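Local coordinates for protein RNA-directed RNA polymerase (Infectious pancreatic necrosis virus, PDB 3ZED) that probably acts as the viral RNA-dependent RNA polymerase, extending an RNA chain from ribonucleoside triphosphates with release of diphosphate, at residues E202-I207 / M483-V488; Q196-L201 / M419-T424; S354-S359 / F475-N480. All blocks are in the same frame, centred on the assembly; numbering follows the deposited sequence.

Contact 1: residues E202-I207 / M483-V488; sequences EQTLPI and MSTIVV. With K (potassium ion), chain L.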
ATOM      1  N   GLU B 202       1.712 -12.821  14.308  1.00 45.28           N
ATOM      2  CA  GLU B 202       0.704 -12.688  15.375  1.00 44.77           C
ATOM      3  C   GLU B 202       1.061 -11.497  16.273  1.00 48.01           C
ATOM      4  O   GLU B 202       0.173 -10.840  16.814  1.00 48.27           O
ATOM      5  CB  GLU B 202       0.620 -13.966  16.200  1.00 47.55           C
ATOM      6  CG  GLU B 202      -0.196 -15.074  15.552  1.00 52.14           C
ATOM      7  CD  GLU B 202      -0.260 -16.371  16.344  1.00 67.02           C
ATOM      8  OE1 GLU B 202       0.422 -16.474  17.389  1.00 57.98           O
ATOM      9  OE2 GLU B 202      -1.016 -17.278  15.931  1.00 51.47           O
ATOM     10  N   GLN B 203       2.369 -11.196  16.371  1.00 43.17           N
ATOM     11  CA  GLN B 203       2.929 -10.105  17.155  1.00 42.98           C
ATOM     12  C   GLN B 203       3.093  -8.801  16.341  1.00 47.33           C
ATOM     13  O   GLN B 203       2.698  -7.740  16.838  1.00 47.02           O
ATOM     14  CB  GLN B 203       4.295 -10.503  17.764  1.00 44.64           C
ATOM     15  CG  GLN B 203       4.295 -11.785  18.614  1.00 53.61           C
ATOM     16  CD  GLN B 203       3.196 -11.808  19.657  1.00 68.61           C
ATOM     17  OE1 GLN B 203       2.927 -10.804  20.343  1.00 60.37           O
ATOM     18  NE2 GLN B 203       2.527 -12.956  19.786  1.00 54.72           N
ATOM     19  N   THR B 204       3.719  -8.865  15.129  1.00 42.04           N
ATOM     20  CA  THR B 204       4.029  -7.685  14.292  1.00 39.10           C
ATOM     21  C   THR B 204       2.834  -7.231  13.457  1.00 41.75           C
ATOM     22  O   THR B 204       2.782  -6.064  13.063  1.00 39.54           O
ATOM     23  CB  THR B 204       5.226  -7.972  13.395  1.00 40.36           C
ATOM     24  OG1 THR B 204       4.826  -8.940  12.416  1.00 42.91           O
ATOM     25  CG2 THR B 204       6.436  -8.488  14.181  1.00 36.17           C
ATOM     26  N   LEU B 205       1.898  -8.136  13.165  1.00 41.28           N
ATOM     27  CA  LEU B 205       0.676  -7.788  12.430  1.00 41.36           C
ATOM     28  C   LEU B 205      -0.526  -8.513  13.053  1.00 46.20           C
ATOM     29  O   LEU B 205      -1.069  -9.436  12.440  1.00 46.89           O
ATOM     30  CB  LEU B 205       0.785  -8.058  10.914  1.00 40.72           C
ATOM     31  CG  LEU B 205      -0.314  -7.433  10.042  1.00 43.71           C
ATOM     32  CD1 LEU B 205      -0.023  -5.982   9.713  1.00 42.15           C
ATOM     33  CD2 LEU B 205      -0.472  -8.194   8.782  1.00 47.10           C
ATOM     34  N   PRO B 206      -0.959  -8.129  14.284  1.00 42.04           N
ATOM     35  CA  PRO B 206      -2.126  -8.803  14.889  1.00 42.51           C
ATOM     36  C   PRO B 206      -3.389  -8.563  14.066  1.00 46.05           C
ATOM     37  O   PRO B 206      -3.635  -7.434  13.604  1.00 45.54           O
ATOM     38  CB  PRO B 206      -2.233  -8.151  16.269  1.00 44.40           C
ATOM     39  CG  PRO B 206      -1.541  -6.828  16.141  1.00 47.17           C
ATOM     40  CD  PRO B 206      -0.421  -7.082  15.179  1.00 42.07           C
ATOM     41  N   ILE B 207      -4.139  -9.638  13.808  1.00 40.75           N
ATOM     42  CA  ILE B 207      -5.366  -9.541  13.025  1.00 39.42           C
ATOM     43  C   ILE B 207      -6.539 -10.169  13.766  1.00 47.50           C
ATOM     44  O   ILE B 207      -6.358 -11.060  14.598  1.00 49.23           O
ATOM     45  CB  ILE B 207      -5.233 -10.157  11.594  1.00 40.25           C
ATOM     46  CG1 ILE B 207      -4.885 -11.683  11.630  1.00 42.34           C
ATOM     47  CG2 ILE B 207      -4.290  -9.332  10.706  1.00 37.24           C
ATOM     48  CD1 ILE B 207      -5.059 -12.486  10.322  1.00 39.47           C
ATOM     49  N   MET B 483       8.127  -8.822   5.063  1.00 37.05           N
ATOM     50  CA  MET B 483       9.574  -8.713   4.821  1.00 37.33           C
ATOM     51  C   MET B 483      10.265  -7.943   5.949  1.00 41.07           C
ATOM     52  O   MET B 483      11.295  -8.405   6.442  1.00 41.65           O
ATOM     53  CB  MET B 483       9.868  -8.108   3.456  1.00 38.75           C
ATOM     54  CG  MET B 483       9.497  -9.050   2.327  1.00 42.90           C
ATOM     55  SD  MET B 483      10.077  -8.502   0.712  1.00 46.74           S
ATOM     56  CE  MET B 483       9.003  -7.102   0.423  1.00 41.97           C
ATOM     57  N   SER B 484       9.652  -6.840   6.428  1.00 38.35           N
ATOM     58  CA  SER B 484      10.204  -6.075   7.557  1.00 37.58           C
ATOM     59  C   SER B 484      10.181  -6.901   8.839  1.00 41.45           C
ATOM     60  O   SER B 484      11.121  -6.813   9.622  1.00 42.89           O
ATOM     61  CB  SER B 484       9.436  -4.774   7.761  1.00 37.97           C
ATOM     62  OG  SER B 484       9.656  -3.909   6.665  1.00 39.99           O
ATOM     63  N   THR B 485       9.140  -7.738   9.019  1.00 37.57           N
ATOM     64  CA  THR B 485       8.989  -8.665  10.158  1.00 38.91           C
ATOM     65  C   THR B 485      10.184  -9.647  10.210  1.00 43.49           C
ATOM     66  O   THR B 485      10.716  -9.913  11.292  1.00 42.81           O
ATOM     67  CB  THR B 485       7.628  -9.387  10.061  1.00 43.83           C
ATOM     68  OG1 THR B 485       6.611  -8.424  10.330  1.00 47.46           O
ATOM     69  CG2 THR B 485       7.501 -10.570  11.023  1.00 40.04           C
ATOM     70  N   ILE B 486      10.599 -10.159   9.030  1.00 41.91           N
ATOM     71  CA  ILE B 486      11.721 -11.082   8.881  1.00 43.50           C
ATOM     72  C   ILE B 486      13.028 -10.371   9.291  1.00 48.57           C
ATOM     73  O   ILE B 486      13.812 -10.937  10.061  1.00 49.98           O
ATOM     74  CB  ILE B 486      11.787 -11.665   7.434  1.00 46.18           C
ATOM     75  CG1 ILE B 486      10.583 -12.596   7.169  1.00 46.21           C
ATOM     76  CG2 ILE B 486      13.156 -12.362   7.169  1.00 46.88           C
ATOM     77  CD1 ILE B 486      10.385 -13.084   5.705  1.00 52.03           C
ATOM     78  N   VAL B 487      13.240  -9.130   8.796  1.00 43.50           N
ATOM     79  CA  VAL B 487      14.425  -8.335   9.115  1.00 43.87           C
ATOM     80  C   VAL B 487      14.473  -8.082  10.652  1.00 46.17           C
ATOM     81  O   VAL B 487      15.517  -8.297  11.271  1.00 46.54           O
ATOM     82  CB  VAL B 487      14.489  -7.015   8.274  1.00 47.19           C
ATOM     83  CG1 VAL B 487      15.603  -6.084   8.758  1.00 47.76           C
ATOM     84  CG2 VAL B 487      14.653  -7.312   6.784  1.00 46.62           C
ATOM     85  N   VAL B 488      13.331  -7.704  11.257  1.00 42.03           N
ATOM     86  CA  VAL B 488      13.219  -7.416  12.702  1.00 41.98           C
ATOM     87  C   VAL B 488      13.444  -8.704  13.518  1.00 46.82           C
ATOM     88  O   VAL B 488      14.221  -8.662  14.469  1.00 48.96           O
ATOM     89  CB  VAL B 488      11.885  -6.701  13.069  1.00 43.72           C
ATOM     90  CG1 VAL B 488      11.671  -6.633  14.581  1.00 44.05           C
ATOM     91  CG2 VAL B 488      11.847  -5.303  12.466  1.00 41.39           C
TER
HETATM   92  K     K L1003       1.431 -10.695  22.644  1.00 56.58           K
HETATM   93  O   HOH W   1       0.585  -8.187  23.392  1.00 45.56           O

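Contact 2: residues Q196-L201 / M419-T424; sequences QLAKLL and MYYLLT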
ATOM      1  N   GLN B 196       6.045 -20.719  11.563  1.00 53.31           N
ATOM      2  CA  GLN B 196       6.987 -19.876  12.317  1.00 53.68           C
ATOM      3  C   GLN B 196       6.795 -18.398  11.957  1.00 56.79           C
ATOM      4  O   GLN B 196       6.786 -17.552  12.856  1.00 55.25           O
ATOM      5  CB  GLN B 196       8.428 -20.315  12.085  1.00 55.63           C
ATOM      6  CG  GLN B 196       8.785 -21.576  12.859  1.00 52.39           C
ATOM      7  CD  GLN B 196      10.144 -22.126  12.512  1.00 67.98           C
ATOM      8  OE1 GLN B 196      10.668 -21.935  11.402  1.00 66.34           O
ATOM      9  NE2 GLN B 196      10.721 -22.864  13.451  1.00 58.77           N
ATOM     10  N   LEU B 197       6.580 -18.097  10.661  1.00 54.29           N
ATOM     11  CA  LEU B 197       6.299 -16.731  10.210  1.00 54.10           C
ATOM     12  C   LEU B 197       4.970 -16.221  10.763  1.00 54.22           C
ATOM     13  O   LEU B 197       4.903 -15.071  11.201  1.00 53.16           O
ATOM     14  CB  LEU B 197       6.287 -16.630   8.690  1.00 55.01           C
ATOM     15  CG  LEU B 197       7.640 -16.566   8.008  1.00 62.33           C
ATOM     16  CD1 LEU B 197       7.446 -16.383   6.550  1.00 63.13           C
ATOM     17  CD2 LEU B 197       8.489 -15.410   8.540  1.00 65.70           C
ATOM     18  N   ALA B 198       3.935 -17.091  10.788  1.00 49.75           N
ATOM     19  CA  ALA B 198       2.608 -16.791  11.328  1.00 49.21           C
ATOM     20  C   ALA B 198       2.690 -16.395  12.808  1.00 53.15           C
ATOM     21  O   ALA B 198       2.007 -15.460  13.222  1.00 53.00           O
ATOM     22  CB  ALA B 198       1.688 -17.990  11.151  1.00 50.90           C
ATOM     23  N   LYS B 199       3.556 -17.073  13.582  1.00 50.98           N
ATOM     24  CA  LYS B 199       3.780 -16.785  15.003  1.00 50.54           C
ATOM     25  C   LYS B 199       4.423 -15.393  15.176  1.00 51.86           C
ATOM     26  O   LYS B 199       4.117 -14.702  16.145  1.00 50.51           O
ATOM     27  CB  LYS B 199       4.647 -17.876  15.666  1.00 53.15           C
ATOM     28  CG  LYS B 199       3.987 -19.260  15.768  1.00 58.41           C
ATOM     29  CD  LYS B 199       2.643 -19.293  16.525  1.00 57.46           C
ATOM     30  CE  LYS B 199       2.792 -19.069  18.011  1.00 62.90           C
ATOM     31  NZ  LYS B 199       1.484 -19.084  18.704  1.00 78.94           N
ATOM     32  N   LEU B 200       5.287 -14.974  14.226  1.00 46.89           N
ATOM     33  CA  LEU B 200       5.908 -13.651  14.268  1.00 44.76           C
ATOM     34  C   LEU B 200       4.857 -12.603  13.913  1.00 48.06           C
ATOM     35  O   LEU B 200       4.722 -11.608  14.621  1.00 47.45           O
ATOM     36  CB  LEU B 200       7.111 -13.547  13.316  1.00 44.05           C
ATOM     37  CG  LEU B 200       8.350 -14.396  13.615  1.00 49.81           C
ATOM     38  CD1 LEU B 200       9.269 -14.434  12.411  1.00 49.16           C
ATOM     39  CD2 LEU B 200       9.116 -13.884  14.841  1.00 52.52           C
ATOM     40  N   LEU B 201       4.060 -12.870  12.854  1.00 43.65           N
ATOM     41  CA  LEU B 201       2.998 -11.978  12.386  1.00 41.61           C
ATOM     42  C   LEU B 201       1.898 -11.836  13.415  1.00 45.40           C
ATOM     43  O   LEU B 201       1.243 -10.811  13.432  1.00 44.20           O
ATOM     44  CB  LEU B 201       2.424 -12.435  11.036  1.00 41.21           C
ATOM     45  CG  LEU B 201       3.362 -12.302   9.839  1.00 44.10           C
ATOM     46  CD1 LEU B 201       2.907 -13.169   8.691  1.00 43.24           C
ATOM     47  CD2 LEU B 201       3.542 -10.816   9.425  1.00 43.21           C
ATOM     48  N   MET B 419      -0.582 -15.232   2.780  1.00 40.21           N
ATOM     49  CA  MET B 419      -1.849 -15.931   2.480  1.00 41.06           C
ATOM     50  C   MET B 419      -2.119 -17.013   3.528  1.00 45.22           C
ATOM     51  O   MET B 419      -3.263 -17.169   3.969  1.00 45.15           O
ATOM     52  CB  MET B 419      -1.831 -16.548   1.058  1.00 43.14           C
ATOM     53  CG  MET B 419      -2.097 -15.531  -0.032  1.00 45.01           C
ATOM     54  SD  MET B 419      -3.750 -14.805   0.082  1.00 47.70           S
ATOM     55  CE  MET B 419      -3.974 -14.250  -1.615  1.00 44.21           C
ATOM     56  N   TYR B 420      -1.052 -17.733   3.950  1.00 40.43           N
ATOM     57  CA  TYR B 420      -1.143 -18.745   5.001  1.00 40.89           C
ATOM     58  C   TYR B 420      -1.644 -18.088   6.306  1.00 45.79           C
ATOM     59  O   TYR B 420      -2.567 -18.593   6.931  1.00 47.19           O
ATOM     60  CB  TYR B 420       0.225 -19.424   5.203  1.00 40.87           C
ATOM     61  CG  TYR B 420       0.249 -20.398   6.359  1.00 43.42           C
ATOM     62  CD1 TYR B 420      -0.120 -21.731   6.181  1.00 45.57           C
ATOM     63  CD2 TYR B 420       0.636 -19.990   7.635  1.00 43.83           C
ATOM     64  CE1 TYR B 420      -0.138 -22.624   7.249  1.00 44.84           C
ATOM     65  CE2 TYR B 420       0.618 -20.874   8.711  1.00 46.59           C
ATOM     66  CZ  TYR B 420       0.241 -22.195   8.509  1.00 54.39           C
ATOM     67  OH  TYR B 420       0.235 -23.080   9.561  1.00 56.49           O
ATOM     68  N   TYR B 421      -1.024 -16.957   6.700  1.00 42.56           N
ATOM     69  CA  TYR B 421      -1.369 -16.216   7.914  1.00 42.37           C
ATOM     70  C   TYR B 421      -2.824 -15.720   7.883  1.00 45.66           C
ATOM     71  O   TYR B 421      -3.542 -15.898   8.866  1.00 45.53           O
ATOM     72  CB  TYR B 421      -0.400 -15.042   8.115  1.00 42.22           C
ATOM     73  CG  TYR B 421      -0.698 -14.225   9.351  1.00 42.09           C
ATOM     74  CD1 TYR B 421      -0.557 -14.771  10.623  1.00 45.00           C
ATOM     75  CD2 TYR B 421      -1.117 -12.905   9.249  1.00 41.55           C
ATOM     76  CE1 TYR B 421      -0.849 -14.030  11.765  1.00 44.76           C
ATOM     77  CE2 TYR B 421      -1.402 -12.148  10.384  1.00 42.01           C
ATOM     78  CZ  TYR B 421      -1.280 -12.720  11.640  1.00 48.37           C
ATOM     79  OH  TYR B 421      -1.534 -11.974  12.757  1.00 48.03           O
ATOM     80  N   LEU B 422      -3.270 -15.150   6.753  1.00 41.89           N
ATOM     81  CA  LEU B 422      -4.642 -14.656   6.611  1.00 41.88           C
ATOM     82  C   LEU B 422      -5.677 -15.791   6.666  1.00 48.96           C
ATOM     83  O   LEU B 422      -6.713 -15.631   7.298  1.00 48.82           O
ATOM     84  CB  LEU B 422      -4.806 -13.878   5.295  1.00 41.24           C
ATOM     85  CG  LEU B 422      -4.028 -12.534   5.142  1.00 45.05           C
ATOM     86  CD1 LEU B 422      -4.226 -11.968   3.764  1.00 45.25           C
ATOM     87  CD2 LEU B 422      -4.497 -11.483   6.149  1.00 45.91           C
ATOM     88  N   LEU B 423      -5.397 -16.935   6.012  1.00 47.87           N
ATOM     89  CA  LEU B 423      -6.345 -18.053   5.966  1.00 49.94           C
ATOM     90  C   LEU B 423      -6.391 -18.853   7.263  1.00 53.09           C
ATOM     91  O   LEU B 423      -7.438 -19.405   7.560  1.00 52.89           O
ATOM     92  CB  LEU B 423      -6.069 -18.991   4.780  1.00 50.79           C
ATOM     93  CG  LEU B 423      -6.926 -18.747   3.525  1.00 55.38           C
ATOM     94  CD1 LEU B 423      -6.612 -17.381   2.884  1.00 53.23           C
ATOM     95  CD2 LEU B 423      -6.721 -19.859   2.503  1.00 58.06           C
ATOM     96  N   THR B 424      -5.298 -18.882   8.050  1.00 49.61           N
ATOM     97  CA  THR B 424      -5.282 -19.625   9.312  1.00 50.57           C
ATOM     98  C   THR B 424      -5.760 -18.735  10.482  1.00 54.80           C
ATOM     99  O   THR B 424      -6.534 -19.195  11.300  1.00 55.68           O
ATOM    100  CB  THR B 424      -3.885 -20.250   9.599  1.00 56.74           C
ATOM    101  OG1 THR B 424      -2.883 -19.233   9.634  1.00 54.12           O
ATOM    102  CG2 THR B 424      -3.483 -21.305   8.578  1.00 57.08           C
TER

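Contact 3: residues S354-S359 / F475-N480; sequences SLYGFS and FTFLNN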
ATOM      1  N   SER B 354       3.444  -3.074  15.511  1.00 39.67           N
ATOM      2  CA  SER B 354       2.758  -2.618  14.292  1.00 38.14           C
ATOM      3  C   SER B 354       2.297  -1.166  14.351  1.00 41.62           C
ATOM      4  O   SER B 354       1.908  -0.688  15.418  1.00 42.02           O
ATOM      5  CB  SER B 354       1.546  -3.489  13.993  1.00 39.81           C
ATOM      6  OG  SER B 354       0.967  -3.151  12.743  1.00 45.87           O
ATOM      7  N   LEU B 355       2.351  -0.476  13.190  1.00 35.97           N
ATOM      8  CA  LEU B 355       1.864   0.894  13.036  1.00 35.61           C
ATOM      9  C   LEU B 355       0.632   0.924  12.097  1.00 38.67           C
ATOM     10  O   LEU B 355       0.198   2.005  11.715  1.00 37.55           O
ATOM     11  CB  LEU B 355       2.980   1.818  12.485  1.00 34.99           C
ATOM     12  CG  LEU B 355       4.055   2.298  13.474  1.00 38.58           C
ATOM     13  CD1 LEU B 355       5.278   2.802  12.739  1.00 36.50           C
ATOM     14  CD2 LEU B 355       3.516   3.356  14.425  1.00 39.80           C
ATOM     15  N   TYR B 356       0.069  -0.260  11.721  1.00 36.25           N
ATOM     16  CA  TYR B 356      -1.079  -0.323  10.813  1.00 36.11           C
ATOM     17  C   TYR B 356      -2.268   0.520  11.320  1.00 41.20           C
ATOM     18  O   TYR B 356      -2.718   0.365  12.455  1.00 39.31           O
ATOM     19  CB  TYR B 356      -1.529  -1.776  10.555  1.00 38.50           C
ATOM     20  CG  TYR B 356      -2.691  -1.847   9.580  1.00 40.78           C
ATOM     21  CD1 TYR B 356      -2.514  -1.549   8.233  1.00 42.57           C
ATOM     22  CD2 TYR B 356      -3.983  -2.105  10.022  1.00 42.52           C
ATOM     23  CE1 TYR B 356      -3.585  -1.576   7.339  1.00 42.57           C
ATOM     24  CE2 TYR B 356      -5.061  -2.139   9.136  1.00 43.89           C
ATOM     25  CZ  TYR B 356      -4.855  -1.882   7.792  1.00 49.01           C
ATOM     26  OH  TYR B 356      -5.909  -1.910   6.903  1.00 51.12           O
ATOM     27  N   GLY B 357      -2.760   1.394  10.447  1.00 40.28           N
ATOM     28  CA  GLY B 357      -3.886   2.278  10.732  1.00 40.19           C
ATOM     29  C   GLY B 357      -3.532   3.452  11.636  1.00 42.76           C
ATOM     30  O   GLY B 357      -4.435   4.152  12.099  1.00 40.87           O
ATOM     31  N   PHE B 358      -2.213   3.703  11.874  1.00 38.25           N
ATOM     32  CA  PHE B 358      -1.790   4.809  12.739  1.00 37.60           C
ATOM     33  C   PHE B 358      -2.097   6.162  12.125  1.00 39.68           C
ATOM     34  O   PHE B 358      -1.884   6.368  10.938  1.00 38.34           O
ATOM     35  CB  PHE B 358      -0.287   4.737  13.063  1.00 38.23           C
ATOM     36  CG  PHE B 358       0.310   5.977  13.716  1.00 38.11           C
ATOM     37  CD1 PHE B 358       0.131   6.223  15.067  1.00 40.62           C
ATOM     38  CD2 PHE B 358       1.067   6.880  12.977  1.00 37.76           C
ATOM     39  CE1 PHE B 358       0.686   7.352  15.663  1.00 41.26           C
ATOM     40  CE2 PHE B 358       1.631   8.006  13.575  1.00 39.90           C
ATOM     41  CZ  PHE B 358       1.465   8.217  14.919  1.00 38.97           C
ATOM     42  N   SER B 359      -2.543   7.086  12.967  1.00 34.76           N
ATOM     43  CA  SER B 359      -2.738   8.488  12.636  1.00 33.59           C
ATOM     44  C   SER B 359      -2.014   9.320  13.704  1.00 37.30           C
ATOM     45  O   SER B 359      -2.201   9.044  14.896  1.00 36.89           O
ATOM     46  CB  SER B 359      -4.219   8.845  12.583  1.00 35.55           C
ATOM     47  OG  SER B 359      -4.338  10.247  12.403  1.00 43.14           O
ATOM     48  N   PHE B 475      -1.904  -6.598  -2.152  1.00 39.52           N
ATOM     49  CA  PHE B 475      -1.071  -7.132  -1.063  1.00 38.27           C
ATOM     50  C   PHE B 475       0.249  -6.363  -0.866  1.00 40.73           C
ATOM     51  O   PHE B 475       1.089  -6.830  -0.099  1.00 41.31           O
ATOM     52  CB  PHE B 475      -0.795  -8.635  -1.305  1.00 40.22           C
ATOM     53  CG  PHE B 475      -1.886  -9.554  -0.763  1.00 42.48           C
ATOM     54  CD1 PHE B 475      -3.215  -9.400  -1.156  1.00 45.69           C
ATOM     55  CD2 PHE B 475      -1.583 -10.559   0.143  1.00 44.43           C
ATOM     56  CE1 PHE B 475      -4.223 -10.222  -0.633  1.00 47.13           C
ATOM     57  CE2 PHE B 475      -2.585 -11.386   0.656  1.00 47.75           C
ATOM     58  CZ  PHE B 475      -3.897 -11.211   0.268  1.00 46.50           C
ATOM     59  N   THR B 476       0.419  -5.174  -1.494  1.00 36.80           N
ATOM     60  CA  THR B 476       1.678  -4.417  -1.396  1.00 37.31           C
ATOM     61  C   THR B 476       2.098  -4.197   0.092  1.00 40.38           C
ATOM     62  O   THR B 476       3.201  -4.615   0.483  1.00 41.49           O
ATOM     63  CB  THR B 476       1.626  -3.086  -2.192  1.00 43.27           C
ATOM     64  OG1 THR B 476       1.387  -3.373  -3.580  1.00 41.90           O
ATOM     65  CG2 THR B 476       2.938  -2.290  -2.074  1.00 39.71           C
ATOM     66  N   PHE B 477       1.222  -3.568   0.895  1.00 35.12           N
ATOM     67  CA  PHE B 477       1.480  -3.292   2.323  1.00 33.63           C
ATOM     68  C   PHE B 477       1.798  -4.583   3.093  1.00 36.57           C
ATOM     69  O   PHE B 477       2.786  -4.623   3.840  1.00 35.32           O
ATOM     70  CB  PHE B 477       0.266  -2.578   2.991  1.00 34.57           C
ATOM     71  CG  PHE B 477       0.409  -2.445   4.501  1.00 36.50           C
ATOM     72  CD1 PHE B 477       0.040  -3.490   5.350  1.00 41.10           C
ATOM     73  CD2 PHE B 477       0.924  -1.284   5.069  1.00 38.78           C
ATOM     74  CE1 PHE B 477       0.250  -3.400   6.732  1.00 42.69           C
ATOM     75  CE2 PHE B 477       1.126  -1.189   6.455  1.00 41.75           C
ATOM     76  CZ  PHE B 477       0.799  -2.249   7.271  1.00 41.06           C
ATOM     77  N   LEU B 478       0.916  -5.609   2.949  1.00 33.70           N
ATOM     78  CA  LEU B 478       1.017  -6.878   3.678  1.00 34.81           C
ATOM     79  C   LEU B 478       2.320  -7.617   3.396  1.00 37.57           C
ATOM     80  O   LEU B 478       2.989  -8.046   4.333  1.00 36.91           O
ATOM     81  CB  LEU B 478      -0.197  -7.799   3.373  1.00 35.72           C
ATOM     82  CG  LEU B 478      -1.554  -7.316   3.888  1.00 39.09           C
ATOM     83  CD1 LEU B 478      -2.684  -8.156   3.345  1.00 38.44           C
ATOM     84  CD2 LEU B 478      -1.591  -7.286   5.400  1.00 40.93           C
ATOM     85  N   ASN B 479       2.695  -7.737   2.123  1.00 35.84           N
ATOM     86  CA  ASN B 479       3.934  -8.414   1.726  1.00 36.36           C
ATOM     87  C   ASN B 479       5.169  -7.638   2.203  1.00 38.29           C
ATOM     88  O   ASN B 479       6.109  -8.252   2.670  1.00 38.15           O
ATOM     89  CB  ASN B 479       3.979  -8.625   0.211  1.00 36.51           C
ATOM     90  CG  ASN B 479       2.916  -9.545  -0.320  1.00 45.68           C
ATOM     91  OD1 ASN B 479       2.383 -10.389   0.395  1.00 40.38           O
ATOM     92  ND2 ASN B 479       2.612  -9.424  -1.605  1.00 38.70           N
ATOM     93  N   ASN B 480       5.153  -6.305   2.117  1.00 34.66           N
ATOM     94  CA  ASN B 480       6.263  -5.478   2.603  1.00 34.01           C
ATOM     95  C   ASN B 480       6.382  -5.580   4.125  1.00 37.96           C
ATOM     96  O   ASN B 480       7.491  -5.693   4.646  1.00 38.03           O
ATOM     97  CB  ASN B 480       6.071  -4.018   2.178  1.00 34.07           C
ATOM     98  CG  ASN B 480       6.485  -3.721   0.751  1.00 45.20           C
ATOM     99  OD1 ASN B 480       7.103  -4.528   0.070  1.00 38.74           O
ATOM    100  ND2 ASN B 480       6.138  -2.555   0.262  1.00 36.00           N
TER

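Contact 1: residues E202-I207 / M483-V488
The backbones of the two segments draw nearest at Thr204 and Thr485, whose CA atoms are 6.5 Å apart. Within the palm domain of this polymerase, the last turn of helix 194-204 meets the flank of helix 476-493 here, and Leu205 is the first residue to leave helical geometry. The contact illustrates how a helix end can be tied to a neighbouring helix through a few polar groups; between the two segments themselves one hydroxyl pair makes the touch. Thr204 and Thr485 meet tip to tip, their buried hydroxyls at hydrogen-bonding distance, 2.8 Å between Thr204 OG1 and Thr485 OG1, though Leu200 O competes weakly for the proton. Thr485 CG2 lies beside the pair, 3.4 Å from Thr204 OG1. The torsion of Thr204 (chi1 69°) sets OG1 between its own backbone N and carbonyl carbon, on the side that faces the other helix. His481, one turn before Thr485, reinforces the junction: its carbonyl O is hydrogen-bonded to Thr485 OG1, and its NE2 to Thr204 O. Neighbouring Gln203 binds a potassium ion together with Thr698 OG1, the carbonyls of Ser701, Pro702 and Lys704, and a water; its bent side chain places OE1 2.7 Å from the metal.

Contact 2: residues Q196-L201 / M419-T424
Ala198 and Leu201, one turn apart on helix 194-204, meet Tyr420 and Tyr421 of helix 412-426. It is a helix crossing in which small and branched residues on one side are matched to two large rings on the other. The short segments cross at -69° with their axes 9.5 Å apart, and the CA atoms of Ala198 and Tyr421 come as near as 5.3 Å. The first bump on helix 194-204 is the methyl of Ala198, which fits into the notch between the tyrosines. It touches the edge of the Tyr420 ring, with Ala198 CB 3.9 Å from Tyr420 CE2, and Tyr421 CD1 borders the same methyl at 4.0 Å from Ala198 CB. Leu201 is the second bump, lying over the flat face of the Tyr421 ring. Its CB stands almost exactly over the centre of that ring, 3.6 Å from the centroid and 6° off the normal, a CH-pi contact, while CD1 reaches back to the root of the same ring, 3.8 Å from Tyr421 CB. Both tyrosines extend away from their backbone nitrogens (chi1 180° for Tyr421), which spreads the rings toward helix 194-204. Thr424 backs the arrangement from within its own helix: its CG2 lies against one face of the Tyr420 ring, and its OG1 donates a 2.8 Å hydrogen bond to Tyr420 O, approaching from the opposite face of that carbonyl to Thr424 N. The phenol ends are also held, Tyr420 OH by Glu195 and Tyr421 OH by the carbonyl of Leu205. This buried crossing in the palm lies among further helices, with Gln196, Lys199 and Leu200 packing on helix 706-714, and Tyr420, Leu423 and Thr424 on helix 724-732.

Contact 3: residues S354-S359 / F475-N480
Tyr356 leans from a loop onto Phe477 in the first turn of helix 476-493, and its side chain can be followed outward from the backbone. CB already brushes the partner ring, 4.1 Å from Phe477 CZ. Because CG is anti to the backbone N (chi1 -178°), the ring is carried out of the loop toward the helix. The closest touch comes at the next atom along one side of the ring: CD1 lies 3.5 Å from Phe477 CZ and 3.6 Å from Phe477 CE1. Beyond it CE1 sits 4.3 Å above the plane of the Phe477 ring, offset toward its rim, while Phe477 CZ in turn lies near the plane of the tyrosine ring, at its edge. The rings of Tyr356 and Phe477 are therefore set obliquely, with centroids 5.2 Å apart and planes at 58°. This is simple aromatic packing between a palm-domain loop and a helix, and two small motifs shape the loop. Ser354 OG accepts a nearly straight hydrogen bond from Tyr356 N, forming an ST turn (3.2 Å between Ser354 OG and Tyr356 N). Overlapping it, a type II beta turn runs from Leu355 to Phe358, closed by Phe358 N and Leu355 O at 3.0 Å. Tyr356 and Gly357 occupy its two corners, and the positive phi of Gly357 (75°) suits the third position of a type II turn. Asn346 ND2 adds a hydrogen bond to Tyr356 O. On the other side of the contact, Phe475 takes the N-cap position, so Phe477 projects from the very start of the helix. Its ring also meets Tyr386 edge-to-face and packs against His481. At the far end of the tyrosine, OH has a weak hydrogen bond to Lys344 NZ.

Contacts 1 and 2 are buried and share helix 194-204, whose last turn serves contact 1 and whose preceding turns serve contact 2. Contacts 1 and 3 share helix 476-493; contact 3, a surface contact, uses its first turn, and Phe477 there and Tyr356 of the loop are both partly exposed. The chemistry changes with place: a hydroxyl pair and a nearby potassium ion in contact 1, aliphatic groups against aromatic rings in contact 2, and ring against ring in contact 3. Leu205 joins contact 1 to contact 3, its CD2 packing 3.7 Å from Leu478 CD2. Contacts 2 and 3 meet where Phe475 receives Met419 and Leu422, so that the three form one continuous run of packing in the palm domain.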